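Local coordinates for protein arginyl-tRNA synthetase, putative (Plasmodium falciparum, PDB 5JLD) that probably joins L-arginine to its cognate tRNA at the expense of ATP, as a class I aminoacyl-tRNA synthetase, at residues A38-I51 and S88-D100. Residues are numbered along the deposited sequence; the frame is centred on the assembly and turned at random.
Sequences ANLKFGHYQCNNAI and SPQGFITVKLSKD
Val95 O is gripped by two successive amides, His44 N at 2.8 Å and Tyr45 N at 3.0 Å, which reach it from opposite faces of its carbonyl plane. This is a classic beta bulge at the start of strand 45-47, which runs antiparallel to strand 93-97; the two are the central strands of the four-stranded sheet in the N-terminal domain. The His44 side chain points toward the partner strand, and with CG beside the backbone N (chi1 -63°) ND1 accepts from Leu97 N at 2.9 Å, the donor tilted 35° out of the ring plane. Lys96 CB lies over one ring face in a CH-pi contact. Regular pairing follows with Gln46 and Thr94, then Cys47 and Ile93. On the face carrying Tyr45, Cys47, Ile93 and Val95, Tyr45 packs on helix 10-25 and Ile93 on helix 66-75; Tyr45 OH hydrogen-bonds Asp524 OD2. On the other face the Gln46 amide stacks on the Phe92 ring, the planes 10° apart. An in-plane bond from Gln46 NE2 to a lone pair of Asn48 OD1 (2.8 Å) fixes the amide's rotation. Where strand 45-47 gives way to helix 49-57, Ile51 CD1 meets the Phe92 ring edge, 4.2 Å from CD2.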
loop_
_atom_site.group_PDB
_atom_site.type_symbol
_atom_site.label_atom_id
_atom_site.label_comp_id
_atom_site.label_asym_id
_atom_site.label_seq_id
_atom_site.Cartn_x
_atom_site.Cartn_y
_atom_site.Cartn_z
ATOM N N ALA A 38 5.495 22.678 6.413
ATOM C CA ALA A 38 6.501 23.542 7.000
ATOM C C ALA A 38 7.058 22.828 8.215
ATOM O O ALA A 38 6.469 21.849 8.692
ATOM C CB ALA A 38 5.903 24.886 7.386
ATOM N N ASN A 39 8.203 23.299 8.682
ATOM C CA ASN A 39 8.687 22.994 10.019
ATOM C C ASN A 39 7.606 23.387 11.016
ATOM O O ASN A 39 7.187 24.546 11.052
ATOM C CB ASN A 39 9.991 23.754 10.293
ATOM C CG ASN A 39 10.579 23.458 11.664
ATOM O OD1 ASN A 39 9.860 23.248 12.640
ATOM N ND2 ASN A 39 11.905 23.478 11.747
ATOM N N LEU A 40 7.171 22.435 11.834
ATOM C CA LEU A 40 6.028 22.649 12.722
ATOM C C LEU A 40 6.267 23.746 13.765
ATOM O O LEU A 40 5.320 24.345 14.281
ATOM C CB LEU A 40 5.658 21.337 13.411
ATOM C CG LEU A 40 4.294 21.282 14.100
ATOM C CD1 LEU A 40 3.163 21.479 13.096
ATOM C CD2 LEU A 40 4.137 19.958 14.827
ATOM N N LYS A 41 7.532 24.024 14.064
ATOM C CA LYS A 41 7.860 25.081 15.008
ATOM C C LYS A 41 7.457 26.433 14.439
ATOM O O LYS A 41 7.170 27.376 15.182
ATOM C CB LYS A 41 9.355 25.072 15.343
ATOM N N PHE A 42 7.412 26.517 13.112
ATOM C CA PHE A 42 7.229 27.803 12.456
ATOM C C PHE A 42 5.967 27.893 11.598
ATOM O O PHE A 42 5.432 28.979 11.401
ATOM C CB PHE A 42 8.473 28.113 11.634
ATOM C CG PHE A 42 9.709 28.272 12.481
ATOM C CD1 PHE A 42 9.960 29.465 13.149
ATOM C CD2 PHE A 42 10.591 27.212 12.650
ATOM C CE1 PHE A 42 11.085 29.611 13.949
ATOM C CE2 PHE A 42 11.716 27.346 13.449
ATOM C CZ PHE A 42 11.964 28.556 14.099
ATOM N N GLY A 43 5.472 26.765 11.100
ATOM C CA GLY A 43 4.219 26.798 10.371
ATOM C C GLY A 43 3.586 25.435 10.191
ATOM O O GLY A 43 4.042 24.451 10.774
ATOM N N HIS A 44 2.532 25.391 9.379
ATOM C CA HIS A 44 1.850 24.144 9.061
ATOM C C HIS A 44 2.160 23.725 7.623
ATOM O O HIS A 44 2.655 22.617 7.373
ATOM C CB HIS A 44 0.341 24.289 9.278
ATOM C CG HIS A 44 -0.040 24.574 10.698
ATOM N ND1 HIS A 44 -1.304 24.977 11.070
ATOM C CD2 HIS A 44 0.682 24.499 11.848
ATOM C CE1 HIS A 44 -1.350 25.136 12.377
ATOM N NE2 HIS A 44 -0.158 24.847 12.874
ATOM N N TYR A 45 1.867 24.612 6.681
ATOM C CA TYR A 45 2.181 24.339 5.283
ATOM C C TYR A 45 3.090 25.438 4.753
ATOM O O TYR A 45 3.281 26.470 5.397
ATOM C CB TYR A 45 0.903 24.239 4.431
ATOM C CG TYR A 45 0.112 22.963 4.638
ATOM C CD1 TYR A 45 -0.721 22.827 5.732
ATOM C CD2 TYR A 45 0.194 21.902 3.730
ATOM C CE1 TYR A 45 -1.445 21.676 5.948
ATOM C CE2 TYR A 45 -0.547 20.731 3.925
ATOM C CZ TYR A 45 -1.364 20.636 5.046
ATOM O OH TYR A 45 -2.108 19.516 5.290
ATOM N N GLN A 46 3.618 25.218 3.559
ATOM C CA GLN A 46 4.632 26.069 2.985
ATOM C C GLN A 46 4.634 25.986 1.461
ATOM O O GLN A 46 4.375 24.924 0.895
ATOM C CB GLN A 46 5.985 25.658 3.531
ATOM C CG GLN A 46 7.178 26.140 2.753
ATOM C CD GLN A 46 8.442 25.840 3.508
ATOM O OE1 GLN A 46 8.407 25.671 4.731
ATOM N NE2 GLN A 46 9.562 25.731 2.790
ATOM N N CYS A 47 4.916 27.105 0.802
ATOM C CA CYS A 47 4.989 27.153 -0.649
ATOM C C CYS A 47 6.252 27.884 -1.061
ATOM O O CYS A 47 6.549 28.969 -0.554
ATOM C CB CYS A 47 3.754 27.831 -1.239
ATOM S SG CYS A 47 3.922 28.211 -3.006
ATOM N N ASN A 48 6.996 27.286 -1.985
ATOM C CA ASN A 48 8.334 27.749 -2.311
ATOM C C ASN A 48 8.454 28.431 -3.669
ATOM O O ASN A 48 9.561 28.827 -4.071
ATOM C CB ASN A 48 9.316 26.571 -2.236
ATOM C CG ASN A 48 9.804 26.317 -0.819
ATOM O OD1 ASN A 48 9.015 26.064 0.085
ATOM N ND2 ASN A 48 11.108 26.410 -0.619
ATOM N N ASN A 49 7.320 28.633 -4.341
ATOM C CA ASN A 49 7.336 29.041 -5.752
ATOM C C ASN A 49 7.943 30.404 -6.018
ATOM O O ASN A 49 8.456 30.647 -7.117
ATOM C CB ASN A 49 5.926 28.990 -6.336
ATOM C CG ASN A 49 5.473 27.569 -6.610
ATOM O OD1 ASN A 49 5.010 26.879 -5.707
ATOM N ND2 ASN A 49 5.631 27.115 -7.850
ATOM N N ALA A 50 7.933 31.282 -5.019
ATOM C CA ALA A 50 8.541 32.596 -5.187
ATOM C C ALA A 50 10.019 32.467 -5.528
ATOM O O ALA A 50 10.567 33.282 -6.262
ATOM C CB ALA A 50 8.364 33.453 -3.927
ATOM N N ILE A 51 10.665 31.436 -4.994
ATOM C CA ILE A 51 12.103 31.273 -5.190
ATOM C C ILE A 51 12.377 30.939 -6.660
ATOM O O ILE A 51 13.220 31.563 -7.310
ATOM C CB ILE A 51 12.664 30.205 -4.237
ATOM C CG1 ILE A 51 12.485 30.699 -2.794
ATOM C CG2 ILE A 51 14.144 29.917 -4.536
ATOM C CD1 ILE A 51 12.829 29.688 -1.720
ATOM N N SER A 88 9.852 34.788 4.212
ATOM C CA SER A 88 11.114 34.328 4.768
ATOM C C SER A 88 12.164 34.968 3.888
ATOM O O SER A 88 11.859 35.312 2.736
ATOM C CB SER A 88 11.215 32.800 4.733
ATOM O OG SER A 88 11.339 32.334 3.389
ATOM N N PRO A 89 13.387 35.156 4.412
ATOM C CA PRO A 89 14.421 35.805 3.602
ATOM C C PRO A 89 14.738 35.020 2.328
ATOM O O PRO A 89 15.096 35.636 1.317
ATOM C CB PRO A 89 15.636 35.864 4.549
ATOM C CG PRO A 89 15.312 34.947 5.694
ATOM C CD PRO A 89 13.826 34.936 5.802
ATOM N N GLN A 90 14.578 33.695 2.364
ATOM C CA GLN A 90 14.812 32.867 1.188
ATOM C C GLN A 90 13.678 33.064 0.197
ATOM O O GLN A 90 13.854 32.932 -1.014
ATOM C CB GLN A 90 14.939 31.382 1.567
ATOM C CG GLN A 90 16.081 31.084 2.546
ATOM C CD GLN A 90 15.603 30.954 3.986
ATOM O OE1 GLN A 90 14.604 31.569 4.385
ATOM N NE2 GLN A 90 16.311 30.144 4.772
ATOM N N GLY A 91 12.499 33.367 0.718
ATOM C CA GLY A 91 11.381 33.681 -0.143
ATOM C C GLY A 91 10.274 32.661 -0.133
ATOM O O GLY A 91 9.246 32.863 -0.780
ATOM N N PHE A 92 10.449 31.551 0.575
ATOM C CA PHE A 92 9.295 30.666 0.713
ATOM C C PHE A 92 8.273 31.290 1.679
ATOM O O PHE A 92 8.572 32.252 2.405
ATOM C CB PHE A 92 9.696 29.262 1.161
ATOM C CG PHE A 92 10.535 29.219 2.404
ATOM C CD1 PHE A 92 9.956 29.360 3.655
ATOM C CD2 PHE A 92 11.903 28.996 2.317
ATOM C CE1 PHE A 92 10.734 29.289 4.802
ATOM C CE2 PHE A 92 12.690 28.917 3.454
ATOM C CZ PHE A 92 12.103 29.063 4.703
ATOM N N ILE A 93 7.064 30.749 1.648
ATOM C CA ILE A 93 5.930 31.279 2.393
ATOM C C ILE A 93 5.330 30.200 3.281
ATOM O O ILE A 93 5.061 29.104 2.822
ATOM C CB ILE A 93 4.835 31.813 1.430
ATOM C CG1 ILE A 93 5.352 32.996 0.602
ATOM C CG2 ILE A 93 3.573 32.171 2.176
ATOM C CD1 ILE A 93 4.493 33.295 -0.631
ATOM N N THR A 94 5.124 30.498 4.549
ATOM C CA THR A 94 4.530 29.532 5.462
ATOM C C THR A 94 3.165 30.001 5.923
ATOM O O THR A 94 2.909 31.208 6.043
ATOM C CB THR A 94 5.417 29.281 6.709
ATOM O OG1 THR A 94 5.635 30.516 7.393
ATOM C CG2 THR A 94 6.772 28.660 6.315
ATOM N N VAL A 95 2.286 29.041 6.171
ATOM C CA VAL A 95 0.957 29.333 6.683
ATOM C C VAL A 95 0.627 28.411 7.844
ATOM O O VAL A 95 1.136 27.271 7.936
ATOM C CB VAL A 95 -0.139 29.182 5.603
ATOM C CG1 VAL A 95 0.053 30.191 4.496
ATOM C CG2 VAL A 95 -0.164 27.738 5.043
ATOM N N LYS A 96 -0.219 28.937 8.726
ATOM C CA LYS A 96 -0.807 28.191 9.828
ATOM C C LYS A 96 -2.307 28.210 9.656
ATOM O O LYS A 96 -2.893 29.263 9.389
ATOM C CB LYS A 96 -0.453 28.793 11.191
ATOM C CG LYS A 96 0.979 28.605 11.643
ATOM C CD LYS A 96 1.163 29.149 13.065
ATOM C CE LYS A 96 2.615 29.083 13.511
ATOM N NZ LYS A 96 2.846 29.787 14.804
ATOM N N LEU A 97 -2.934 27.048 9.812
ATOM C CA LEU A 97 -4.379 26.981 9.783
ATOM C C LEU A 97 -4.930 27.567 11.073
ATOM O O LEU A 97 -4.373 27.349 12.144
ATOM C CB LEU A 97 -4.840 25.536 9.600
ATOM C CG LEU A 97 -4.260 24.908 8.340
ATOM C CD1 LEU A 97 -4.546 23.432 8.324
ATOM C CD2 LEU A 97 -4.883 25.598 7.135
ATOM N N SER A 98 -6.025 28.305 10.969
ATOM C CA SER A 98 -6.684 28.849 12.153
ATOM C C SER A 98 -7.297 27.759 13.031
ATOM O O SER A 98 -7.610 26.652 12.578
ATOM C CB SER A 98 -7.778 29.833 11.747
ATOM O OG SER A 98 -8.853 29.119 11.146
ATOM N N LYS A 99 -7.447 28.101 14.300
ATOM C CA LYS A 99 -8.116 27.289 15.300
ATOM C C LYS A 99 -9.552 26.952 14.855
ATOM O O LYS A 99 -10.035 25.819 15.015
ATOM C CB LYS A 99 -8.089 28.061 16.639
ATOM C CG LYS A 99 -9.065 27.624 17.712
ATOM C CD LYS A 99 -9.006 28.592 18.906
ATOM C CE LYS A 99 -9.880 28.111 20.054
ATOM N NZ LYS A 99 -11.324 28.062 19.685
ATOM N N ASP A 100 -10.228 27.930 14.258
ATOM C CA ASP A 100 -11.615 27.721 13.862
ATOM C C ASP A 100 -11.730 26.809 12.644
ATOM O O ASP A 100 -12.609 25.943 12.603
ATOM C CB ASP A 100 -12.322 29.046 13.585
ATOM C CG ASP A 100 -13.801 28.852 13.291
ATOM O OD1 ASP A 100 -14.570 28.578 14.241
ATOM O OD2 ASP A 100 -14.193 28.955 12.110
HETATM O O HOH W 1 3.490 30.265 9.315
HETATM O O HOH W 2 7.132 31.155 -2.289
#